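Local coordinates for protein 4-alpha-glucanotransferase (Aquifex aeolicus, PDB 1TZ7) that is an amylomaltase of the 4-alpha-glucanotransferase family, built on a parallel beta/alpha barrel with additional helices and a small antiparallel sheet, at residues 36-44 with 88-96; 457-468 with 481-490. One frame throughout, in Å; residues are numbered along the deposited sequence.

Interaction 1: 36-44 with 88-96; sequences PYGIGDLGK and YVLIDPEEL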
loop_
_atom_site.group_PDB
_atom_site.type_symbol
_atom_site.label_atom_id
_atom_site.label_comp_id
_atom_site.label_asym_id
_atom_site.label_seq_id
_atom_site.Cartn_x
_atom_site.Cartn_y
_atom_site.Cartn_z
ATOM N N PRO A 36 -15.195 -6.964 13.477
ATOM C CA PRO A 36 -15.710 -6.672 14.816
ATOM C C PRO A 36 -14.634 -6.408 15.884
ATOM O O PRO A 36 -14.997 -6.191 17.032
ATOM C CB PRO A 36 -16.511 -7.948 15.173
ATOM C CG PRO A 36 -16.275 -8.932 14.005
ATOM C CD PRO A 36 -15.141 -8.408 13.215
ATOM N N TYR A 37 -13.348 -6.427 15.518
ATOM C CA TYR A 37 -12.274 -6.399 16.532
ATOM C C TYR A 37 -11.399 -5.135 16.455
ATOM O O TYR A 37 -10.186 -5.185 16.688
ATOM C CB TYR A 37 -11.426 -7.667 16.433
ATOM C CG TYR A 37 -12.242 -8.917 16.636
ATOM C CD1 TYR A 37 -12.756 -9.233 17.887
ATOM C CD2 TYR A 37 -12.526 -9.767 15.575
ATOM C CE1 TYR A 37 -13.517 -10.371 18.082
ATOM C CE2 TYR A 37 -13.287 -10.909 15.757
ATOM C CZ TYR A 37 -13.781 -11.206 17.018
ATOM O OH TYR A 37 -14.539 -12.338 17.212
ATOM N N GLY A 38 -12.034 -4.003 16.143
ATOM C CA GLY A 38 -11.399 -2.698 16.271
ATOM C C GLY A 38 -10.769 -2.232 14.979
ATOM O O GLY A 38 -10.393 -1.076 14.846
ATOM N N ILE A 39 -10.659 -3.142 14.022
ATOM C CA ILE A 39 -9.998 -2.861 12.757
ATOM C C ILE A 39 -10.378 -3.938 11.734
ATOM O O ILE A 39 -10.758 -5.046 12.106
ATOM C CB ILE A 39 -8.446 -2.820 12.963
ATOM C CG1 ILE A 39 -7.755 -2.245 11.735
ATOM C CG2 ILE A 39 -7.901 -4.220 13.281
ATOM C CD1 ILE A 39 -6.362 -1.713 12.022
ATOM N N GLY A 40 -10.278 -3.603 10.454
ATOM C CA GLY A 40 -10.542 -4.565 9.395
ATOM C C GLY A 40 -9.480 -5.653 9.364
ATOM O O GLY A 40 -8.320 -5.400 9.699
ATOM N N ASP A 41 -9.878 -6.869 8.966
ATOM C CA ASP A 41 -8.964 -8.014 8.965
ATOM C C ASP A 41 -9.214 -8.961 7.768
ATOM O O ASP A 41 -10.068 -8.697 6.923
ATOM C CB ASP A 41 -9.059 -8.785 10.306
ATOM C CG ASP A 41 -10.470 -9.259 10.620
ATOM O OD1 ASP A 41 -11.126 -9.828 9.731
ATOM O OD2 ASP A 41 -10.995 -9.113 11.740
ATOM N N LEU A 42 -8.455 -10.054 7.715
ATOM C CA LEU A 42 -8.477 -10.956 6.565
ATOM C C LEU A 42 -9.518 -12.073 6.746
ATOM O O LEU A 42 -9.436 -13.123 6.099
ATOM C CB LEU A 42 -7.088 -11.570 6.352
ATOM C CG LEU A 42 -5.928 -10.579 6.218
ATOM C CD1 LEU A 42 -4.603 -11.313 6.078
ATOM C CD2 LEU A 42 -6.150 -9.647 5.049
ATOM N N GLY A 43 -10.492 -11.837 7.619
ATOM C CA GLY A 43 -11.494 -12.836 7.941
ATOM C C GLY A 43 -12.827 -12.575 7.259
ATOM O O GLY A 43 -12.878 -12.048 6.148
ATOM N N LYS A 44 -13.902 -12.944 7.946
ATOM C CA LYS A 44 -15.249 -13.011 7.361
ATOM C C LYS A 44 -15.591 -11.805 6.463
ATOM O O LYS A 44 -16.148 -11.971 5.382
ATOM C CB LYS A 44 -16.281 -13.131 8.490
ATOM C CG LYS A 44 -17.732 -13.075 8.045
ATOM C CD LYS A 44 -18.670 -13.593 9.158
ATOM C CE LYS A 44 -19.937 -12.742 9.291
ATOM N NZ LYS A 44 -21.058 -13.265 8.457
ATOM N N TYR A 88 0.368 -7.448 11.548
ATOM C CA TYR A 88 -0.290 -8.447 12.402
ATOM C C TYR A 88 -1.681 -8.000 12.895
ATOM O O TYR A 88 -2.500 -8.833 13.275
ATOM C CB TYR A 88 0.613 -8.836 13.597
ATOM C CG TYR A 88 0.686 -7.803 14.728
ATOM C CD1 TYR A 88 -0.249 -7.803 15.765
ATOM C CD2 TYR A 88 1.707 -6.851 14.765
ATOM C CE1 TYR A 88 -0.178 -6.870 16.804
ATOM C CE2 TYR A 88 1.787 -5.912 15.798
ATOM C CZ TYR A 88 0.843 -5.928 16.813
ATOM O OH TYR A 88 0.921 -5.004 17.837
ATOM N N VAL A 89 -1.942 -6.690 12.876
ATOM C CA VAL A 89 -3.249 -6.166 13.306
ATOM C C VAL A 89 -4.357 -6.464 12.280
ATOM O O VAL A 89 -5.543 -6.299 12.574
ATOM C CB VAL A 89 -3.204 -4.630 13.584
ATOM C CG1 VAL A 89 -2.274 -4.327 14.743
ATOM C CG2 VAL A 89 -2.791 -3.859 12.341
ATOM N N LEU A 90 -3.960 -6.907 11.082
ATOM C CA LEU A 90 -4.919 -7.295 10.042
ATOM C C LEU A 90 -5.323 -8.770 10.162
ATOM O O LEU A 90 -6.130 -9.259 9.383
ATOM C CB LEU A 90 -4.332 -7.045 8.656
ATOM C CG LEU A 90 -3.783 -5.642 8.395
ATOM C CD1 LEU A 90 -3.225 -5.551 6.985
ATOM C CD2 LEU A 90 -4.856 -4.593 8.614
ATOM N N ILE A 91 -4.759 -9.469 11.134
ATOM C CA ILE A 91 -5.051 -10.883 11.312
ATOM C C ILE A 91 -6.437 -11.077 11.920
ATOM O O ILE A 91 -6.830 -10.358 12.842
ATOM C CB ILE A 91 -3.975 -11.554 12.190
ATOM C CG1 ILE A 91 -2.680 -11.716 11.392
ATOM C CG2 ILE A 91 -4.465 -12.916 12.692
ATOM C CD1 ILE A 91 -1.475 -12.131 12.230
ATOM N N ASP A 92 -7.171 -12.049 11.390
ATOM C CA ASP A 92 -8.469 -12.428 11.928
ATOM C C ASP A 92 -8.282 -13.359 13.134
ATOM O O ASP A 92 -7.824 -14.485 12.982
ATOM C CB ASP A 92 -9.296 -13.135 10.845
ATOM C CG ASP A 92 -10.595 -13.708 11.377
ATOM O OD1 ASP A 92 -11.132 -13.163 12.365
ATOM O OD2 ASP A 92 -11.152 -14.699 10.867
ATOM N N PRO A 93 -8.639 -12.881 14.328
ATOM C CA PRO A 93 -8.429 -13.647 15.562
ATOM C C PRO A 93 -9.405 -14.819 15.721
ATOM O O PRO A 93 -9.183 -15.686 16.568
ATOM C CB PRO A 93 -8.656 -12.604 16.666
ATOM C CG PRO A 93 -9.555 -11.583 16.057
ATOM C CD PRO A 93 -9.271 -11.573 14.588
ATOM N N GLU A 94 -10.470 -14.839 14.920
ATOM C CA GLU A 94 -11.459 -15.917 14.992
ATOM C C GLU A 94 -10.913 -17.236 14.421
ATOM O O GLU A 94 -11.415 -18.309 14.747
ATOM C CB GLU A 94 -12.750 -15.518 14.263
ATOM C CG GLU A 94 -13.718 -14.721 15.130
ATOM C CD GLU A 94 -14.947 -14.253 14.369
ATOM O OE1 GLU A 94 -15.679 -13.386 14.896
ATOM O OE2 GLU A 94 -15.184 -14.752 13.250
ATOM N N GLU A 95 -9.884 -17.149 13.573
ATOM C CA GLU A 95 -9.183 -18.349 13.102
ATOM C C GLU A 95 -8.386 -18.988 14.229
ATOM O O GLU A 95 -8.256 -20.211 14.293
ATOM C CB GLU A 95 -8.251 -18.020 11.927
ATOM C CG GLU A 95 -7.976 -19.221 11.018
ATOM C CD GLU A 95 -6.670 -19.106 10.237
ATOM O OE1 GLU A 95 -6.425 -19.969 9.371
ATOM O OE2 GLU A 95 -5.894 -18.161 10.489
ATOM N N LEU A 96 -7.851 -18.156 15.120
ATOM C CA LEU A 96 -7.149 -18.651 16.304
ATOM C C LEU A 96 -8.112 -19.407 17.233
ATOM O O LEU A 96 -7.720 -20.363 17.893
ATOM C CB LEU A 96 -6.488 -17.492 17.066
ATOM C CG LEU A 96 -5.502 -16.623 16.265
ATOM C CD1 LEU A 96 -5.129 -15.380 17.055
ATOM C CD2 LEU A 96 -4.259 -17.414 15.897
#

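Interaction 2: 457-468 with 481-490; sequences MQDLLNLGNEAR and WRIKEDYTQK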
loop_
_atom_site.group_PDB
_atom_site.type_symbol
_atom_site.label_atom_id
_atom_site.label_comp_id
_atom_site.label_asym_id
_atom_site.label_seq_id
_atom_site.Cartn_x
_atom_site.Cartn_y
_atom_site.Cartn_z
ATOM N N MET A 457 -13.862 3.401 -2.323
ATOM C CA MET A 457 -15.064 2.910 -1.653
ATOM C C MET A 457 -15.893 4.072 -1.113
ATOM O O MET A 457 -17.112 4.046 -1.179
ATOM C CB MET A 457 -14.694 1.955 -0.516
ATOM C CG MET A 457 -15.894 1.287 0.146
ATOM S SD MET A 457 -16.772 0.175 -0.982
ATOM C CE MET A 457 -17.802 -0.713 0.163
ATOM N N GLN A 458 -15.212 5.095 -0.592
ATOM C CA GLN A 458 -15.884 6.269 -0.014
ATOM C C GLN A 458 -16.768 6.980 -1.042
ATOM O O GLN A 458 -17.792 7.572 -0.688
ATOM C CB GLN A 458 -14.846 7.264 0.536
ATOM C CG GLN A 458 -14.102 6.774 1.773
ATOM C CD GLN A 458 -12.749 6.164 1.439
ATOM O OE1 GLN A 458 -12.641 5.360 0.521
ATOM N NE2 GLN A 458 -11.723 6.550 2.181
ATOM N N ASP A 459 -16.362 6.933 -2.309
ATOM C CA ASP A 459 -17.147 7.528 -3.397
ATOM C C ASP A 459 -18.388 6.689 -3.701
ATOM O O ASP A 459 -19.472 7.228 -3.941
ATOM C CB ASP A 459 -16.293 7.669 -4.658
ATOM C CG ASP A 459 -15.147 8.650 -4.484
ATOM O OD1 ASP A 459 -15.216 9.502 -3.566
ATOM O OD2 ASP A 459 -14.137 8.646 -5.216
ATOM N N LEU A 460 -18.222 5.371 -3.689
ATOM C CA LEU A 460 -19.347 4.450 -3.843
ATOM C C LEU A 460 -20.403 4.710 -2.768
ATOM O O LEU A 460 -21.606 4.616 -3.027
ATOM C CB LEU A 460 -18.862 3.001 -3.750
ATOM C CG LEU A 460 -19.519 1.970 -4.681
ATOM C CD1 LEU A 460 -19.230 0.561 -4.179
ATOM C CD2 LEU A 460 -21.014 2.192 -4.810
ATOM N N LEU A 461 -19.942 5.042 -1.562
ATOM C CA LEU A 461 -20.832 5.247 -0.420
ATOM C C LEU A 461 -21.258 6.710 -0.287
ATOM O O LEU A 461 -22.006 7.069 0.631
ATOM C CB LEU A 461 -20.143 4.783 0.870
ATOM C CG LEU A 461 -19.783 3.286 0.916
ATOM C CD1 LEU A 461 -18.991 2.954 2.169
ATOM C CD2 LEU A 461 -21.036 2.429 0.837
ATOM N N ASN A 462 -20.778 7.553 -1.200
ATOM C CA ASN A 462 -21.170 8.972 -1.233
ATOM C C ASN A 462 -20.821 9.704 0.080
ATOM O O ASN A 462 -21.657 10.410 0.657
ATOM C CB ASN A 462 -22.678 9.103 -1.541
ATOM C CG ASN A 462 -23.013 10.378 -2.308
ATOM O OD1 ASN A 462 -22.127 11.065 -2.817
ATOM N ND2 ASN A 462 -24.298 10.694 -2.390
ATOM N N LEU A 463 -19.578 9.534 0.533
ATOM C CA LEU A 463 -19.124 10.107 1.804
ATOM C C LEU A 463 -18.263 11.340 1.565
ATOM O O LEU A 463 -17.662 11.492 0.501
ATOM C CB LEU A 463 -18.328 9.067 2.596
ATOM C CG LEU A 463 -19.092 7.800 2.992
ATOM C CD1 LEU A 463 -18.148 6.804 3.645
ATOM C CD2 LEU A 463 -20.264 8.135 3.930
ATOM N N GLY A 464 -18.201 12.214 2.567
ATOM C CA GLY A 464 -17.535 13.505 2.428
ATOM C C GLY A 464 -16.124 13.520 3.008
ATOM O O GLY A 464 -15.463 12.485 3.091
ATOM N N ASN A 465 -15.676 14.707 3.409
ATOM C CA ASN A 465 -14.306 14.914 3.892
ATOM C C ASN A 465 -13.997 14.131 5.170
ATOM O O ASN A 465 -12.840 13.839 5.460
ATOM C CB ASN A 465 -14.059 16.409 4.145
ATOM C CG ASN A 465 -13.995 17.215 2.863
ATOM O OD1 ASN A 465 -14.765 18.160 2.668
ATOM N ND2 ASN A 465 -13.078 16.849 1.983
ATOM N N GLU A 466 -15.039 13.808 5.934
ATOM C CA GLU A 466 -14.879 13.057 7.180
ATOM C C GLU A 466 -14.332 11.635 6.934
ATOM O O GLU A 466 -13.741 11.033 7.827
ATOM C CB GLU A 466 -16.222 12.995 7.948
ATOM C CG GLU A 466 -17.174 11.872 7.504
ATOM C CD GLU A 466 -17.975 12.220 6.252
ATOM O OE1 GLU A 466 -18.840 11.409 5.856
ATOM O OE2 GLU A 466 -17.743 13.297 5.668
ATOM N N ALA A 467 -14.531 11.118 5.719
ATOM C CA ALA A 467 -14.118 9.748 5.381
ATOM C C ALA A 467 -12.786 9.721 4.611
ATOM O O ALA A 467 -12.418 8.701 4.038
ATOM C CB ALA A 467 -15.206 9.061 4.570
ATOM N N ARG A 468 -12.074 10.841 4.608
ATOM C CA ARG A 468 -10.766 10.911 3.962
ATOM C C ARG A 468 -9.771 9.970 4.658
ATOM O O ARG A 468 -9.622 10.001 5.877
ATOM C CB ARG A 468 -10.235 12.343 3.996
ATOM C CG ARG A 468 -8.972 12.547 3.193
ATOM C CD ARG A 468 -8.555 14.016 3.048
ATOM N NE ARG A 468 -7.319 14.146 2.287
ATOM C CZ ARG A 468 -6.842 15.290 1.820
ATOM N NH1 ARG A 468 -7.493 16.425 2.032
ATOM N NH2 ARG A 468 -5.706 15.300 1.137
ATOM N N TRP A 481 -10.126 5.567 8.608
ATOM C CA TRP A 481 -11.503 5.427 8.112
ATOM C C TRP A 481 -11.887 3.972 7.946
ATOM O O TRP A 481 -11.119 3.176 7.418
ATOM C CB TRP A 481 -11.714 6.141 6.781
ATOM C CG TRP A 481 -13.112 5.903 6.252
ATOM C CD1 TRP A 481 -14.268 6.482 6.701
ATOM C CD2 TRP A 481 -13.500 4.996 5.214
ATOM N NE1 TRP A 481 -15.346 6.003 5.993
ATOM C CE2 TRP A 481 -14.903 5.090 5.073
ATOM C CE3 TRP A 481 -12.802 4.114 4.373
ATOM C CZ2 TRP A 481 -15.615 4.342 4.134
ATOM C CZ3 TRP A 481 -13.514 3.376 3.445
ATOM C CH2 TRP A 481 -14.906 3.494 3.335
ATOM N N ARG A 482 -13.095 3.635 8.388
ATOM C CA ARG A 482 -13.663 2.311 8.160
ATOM C C ARG A 482 -15.092 2.419 7.660
ATOM O O ARG A 482 -15.802 3.384 7.964
ATOM C CB ARG A 482 -13.644 1.491 9.456
ATOM C CG ARG A 482 -12.261 1.263 10.035
ATOM C CD ARG A 482 -12.100 -0.083 10.729
ATOM N NE ARG A 482 -12.920 -0.187 11.932
ATOM C CZ ARG A 482 -13.457 -1.320 12.384
ATOM N NH1 ARG A 482 -14.185 -1.307 13.487
ATOM N NH2 ARG A 482 -13.270 -2.466 11.732
ATOM N N ILE A 483 -15.511 1.423 6.896
ATOM C CA ILE A 483 -16.918 1.232 6.576
ATOM C C ILE A 483 -17.712 1.044 7.857
ATOM O O ILE A 483 -17.341 0.232 8.709
ATOM C CB ILE A 483 -17.089 -0.016 5.657
ATOM C CG1 ILE A 483 -16.406 0.218 4.307
ATOM C CG2 ILE A 483 -18.562 -0.334 5.455
ATOM C CD1 ILE A 483 -16.093 -1.078 3.543
ATOM N N LYS A 484 -18.809 1.802 7.990
ATOM C CA LYS A 484 -19.693 1.707 9.159
ATOM C C LYS A 484 -21.124 1.286 8.761
ATOM O O LYS A 484 -21.966 1.041 9.625
ATOM C CB LYS A 484 -19.754 3.057 9.893
ATOM C CG LYS A 484 -18.421 3.529 10.454
ATOM C CD LYS A 484 -18.497 4.993 10.912
ATOM C CE LYS A 484 -17.143 5.685 10.815
ATOM N NZ LYS A 484 -16.733 5.932 9.400
ATOM N N GLU A 485 -21.384 1.210 7.456
ATOM C CA GLU A 485 -22.741 0.975 6.947
ATOM C C GLU A 485 -22.791 -0.312 6.121
ATOM O O GLU A 485 -21.756 -0.877 5.781
ATOM C CB GLU A 485 -23.200 2.169 6.090
ATOM C CG GLU A 485 -22.459 2.301 4.753
ATOM C CD GLU A 485 -22.665 3.659 4.093
ATOM O OE1 GLU A 485 -23.533 3.763 3.197
ATOM O OE2 GLU A 485 -21.958 4.617 4.466
ATOM N N ASP A 486 -24.004 -0.765 5.802
ATOM C CA ASP A 486 -24.189 -1.920 4.918
ATOM C C ASP A 486 -23.985 -1.509 3.460
ATOM O O ASP A 486 -24.909 -1.035 2.801
ATOM C CB ASP A 486 -25.591 -2.525 5.104
ATOM C CG ASP A 486 -25.804 -3.798 4.266
ATOM O OD1 ASP A 486 -24.841 -4.268 3.619
ATOM O OD2 ASP A 486 -26.898 -4.385 4.200
ATOM N N TYR A 487 -22.765 -1.702 2.966
ATOM C CA TYR A 487 -22.389 -1.259 1.625
ATOM C C TYR A 487 -22.999 -2.131 0.516
ATOM O O TYR A 487 -22.962 -1.755 -0.651
ATOM C CB TYR A 487 -20.858 -1.244 1.477
ATOM C CG TYR A 487 -20.210 -2.592 1.690
ATOM C CD1 TYR A 487 -19.776 -2.982 2.948
ATOM C CD2 TYR A 487 -20.033 -3.478 0.632
ATOM C CE1 TYR A 487 -19.181 -4.216 3.155
ATOM C CE2 TYR A 487 -19.439 -4.718 0.827
ATOM C CZ TYR A 487 -19.015 -5.080 2.097
ATOM O OH TYR A 487 -18.423 -6.307 2.309
ATOM N N THR A 488 -23.554 -3.290 0.884
ATOM C CA THR A 488 -24.107 -4.227 -0.120
ATOM C C THR A 488 -25.463 -3.758 -0.661
ATOM O O THR A 488 -25.956 -4.294 -1.654
ATOM C CB THR A 488 -24.242 -5.665 0.463
ATOM O OG1 THR A 488 -25.202 -5.684 1.524
ATOM C CG2 THR A 488 -22.943 -6.129 1.116
ATOM N N GLN A 489 -26.060 -2.760 -0.006
ATOM C CA GLN A 489 -27.279 -2.118 -0.523
ATOM C C GLN A 489 -26.997 -1.383 -1.843
ATOM O O GLN A 489 -27.909 -1.131 -2.627
ATOM C CB GLN A 489 -27.846 -1.127 0.506
ATOM C CG GLN A 489 -28.266 -1.760 1.831
ATOM C CD GLN A 489 -29.203 -2.937 1.649
ATOM O OE1 GLN A 489 -30.279 -2.796 1.067
ATOM N NE2 GLN A 489 -28.799 -4.103 2.146
ATOM N N LYS A 490 -25.728 -1.050 -2.075
ATOM C CA LYS A 490 -25.323 -0.333 -3.285
ATOM C C LYS A 490 -25.196 -1.266 -4.505
ATOM O O LYS A 490 -24.848 -0.819 -5.587
ATOM C CB LYS A 490 -23.984 0.384 -3.052
ATOM C CG LYS A 490 -23.996 1.386 -1.895
ATOM C CD LYS A 490 -24.807 2.622 -2.237
ATOM C CE LYS A 490 -24.748 3.647 -1.120
ATOM N NZ LYS A 490 -25.971 4.483 -1.073
#

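Interaction 1: 36-44 with 88-96
Tyr37 sets one ring face over Pro93 and meets Glu94 at the ring edge, and following it outward shows how one side chain can join a loop to the start of a helix. From CB, the first torsion (chi1 -59°) carries the ring to the Pro93 side and chi2 turns a face to it: Tyr37 CD2 lies 3.5 Å from Pro93 CG, a CH-pi contact offset toward the rim. At the ring edge CE2 comes near Glu94 OE1, the carboxylate plane standing nearly perpendicular to the ring. At the tip, Tyr37 OH donates to Glu94 OE1 (2.8 Å), engaging the anti lone pair. Farther along, Leu42 N donates to Leu90 O at 3.0 Å, a bent bond, and Asp41 CB touches the same oxygen. Asp41 OD1 also accepts from Gly43 N, an Asx turn just ahead of helix 44-56, while Asp92 OD1 caps the next helix through Glu94 N. The two carboxylates approach to 4.1 Å between Asp41 OD2 and Asp92 OD1. The paired segments thus lead into helices 44-56 and 94-98, with Ile39, Val89 and Pro93 against helix 117-133 and Leu42 and Ile91 against helix 192-218.

Interaction 2: 457-468 with 481-490
The backbones of 457-468 and 481-490 approach most closely at Ala467 and Trp481, whose CA atoms are 5.7 Å apart, and stand 7.0 Å apart between the CA atoms of Leu461 and Tyr487. Trp481, with CG anti to the backbone N (chi1 176°), lays its indole against Gln458, Leu463 and Ala467. Gln458 covers one face: its CG sits almost centrally above the six-membered ring, 3.6 Å from the centroid, and beyond the bend at chi2 its amide lies flat on the ring, the planes only 4° apart. The amide is held in that pose by Gln458 NE2 donating to Ala467 O (2.9 Å), a nearly straight bond in the amide plane. Ala467 CB covers the pyrrole end of the same face, 3.4 Å from Trp481 NE1, while Met457 CG and Leu461 CD1 meet the indole at its edge. Farther on, Met457 CE reaches Tyr487 CB at 3.4 Å and also touches Ile483 CD1. Leu461 CD2 meets Tyr487 CB (3.7 Å) and the Glu485 carboxylate. Asn462, with positive phi, ends helix 457-460 in a Schellman motif, after which Leu463 comes back to the indole, its CD1 3.6 Å from Trp481 CZ2. The short helix follows strand 452-456, which pairs with the first strand, 23-27, as last and first strands do in a closed beta/alpha barrel.

Interactions 1 and 2 illustrate how loops following neighbouring barrel strands become joined. Their centres lie about 20 Å apart, yet they touch through Arg482, whose NH2 comes within 3.2 Å of Ile39 C and 3.4 Å of Gly40 N. The same guanidinium group is fixed by hydrogen bonds to the backbone carbonyls of Ser35 and Gly113, so it ties segment 481-490 to the loop that carries 36-44. Ser35 also bonds Asp41 N through its hydroxyl. Helix 44-56 forms a second connection: 36-44 leads into it, and Leu460 and Tyr487 pack on it. Interaction 1 thus lies at the start of that helix, and residues of interaction 2 pack along it.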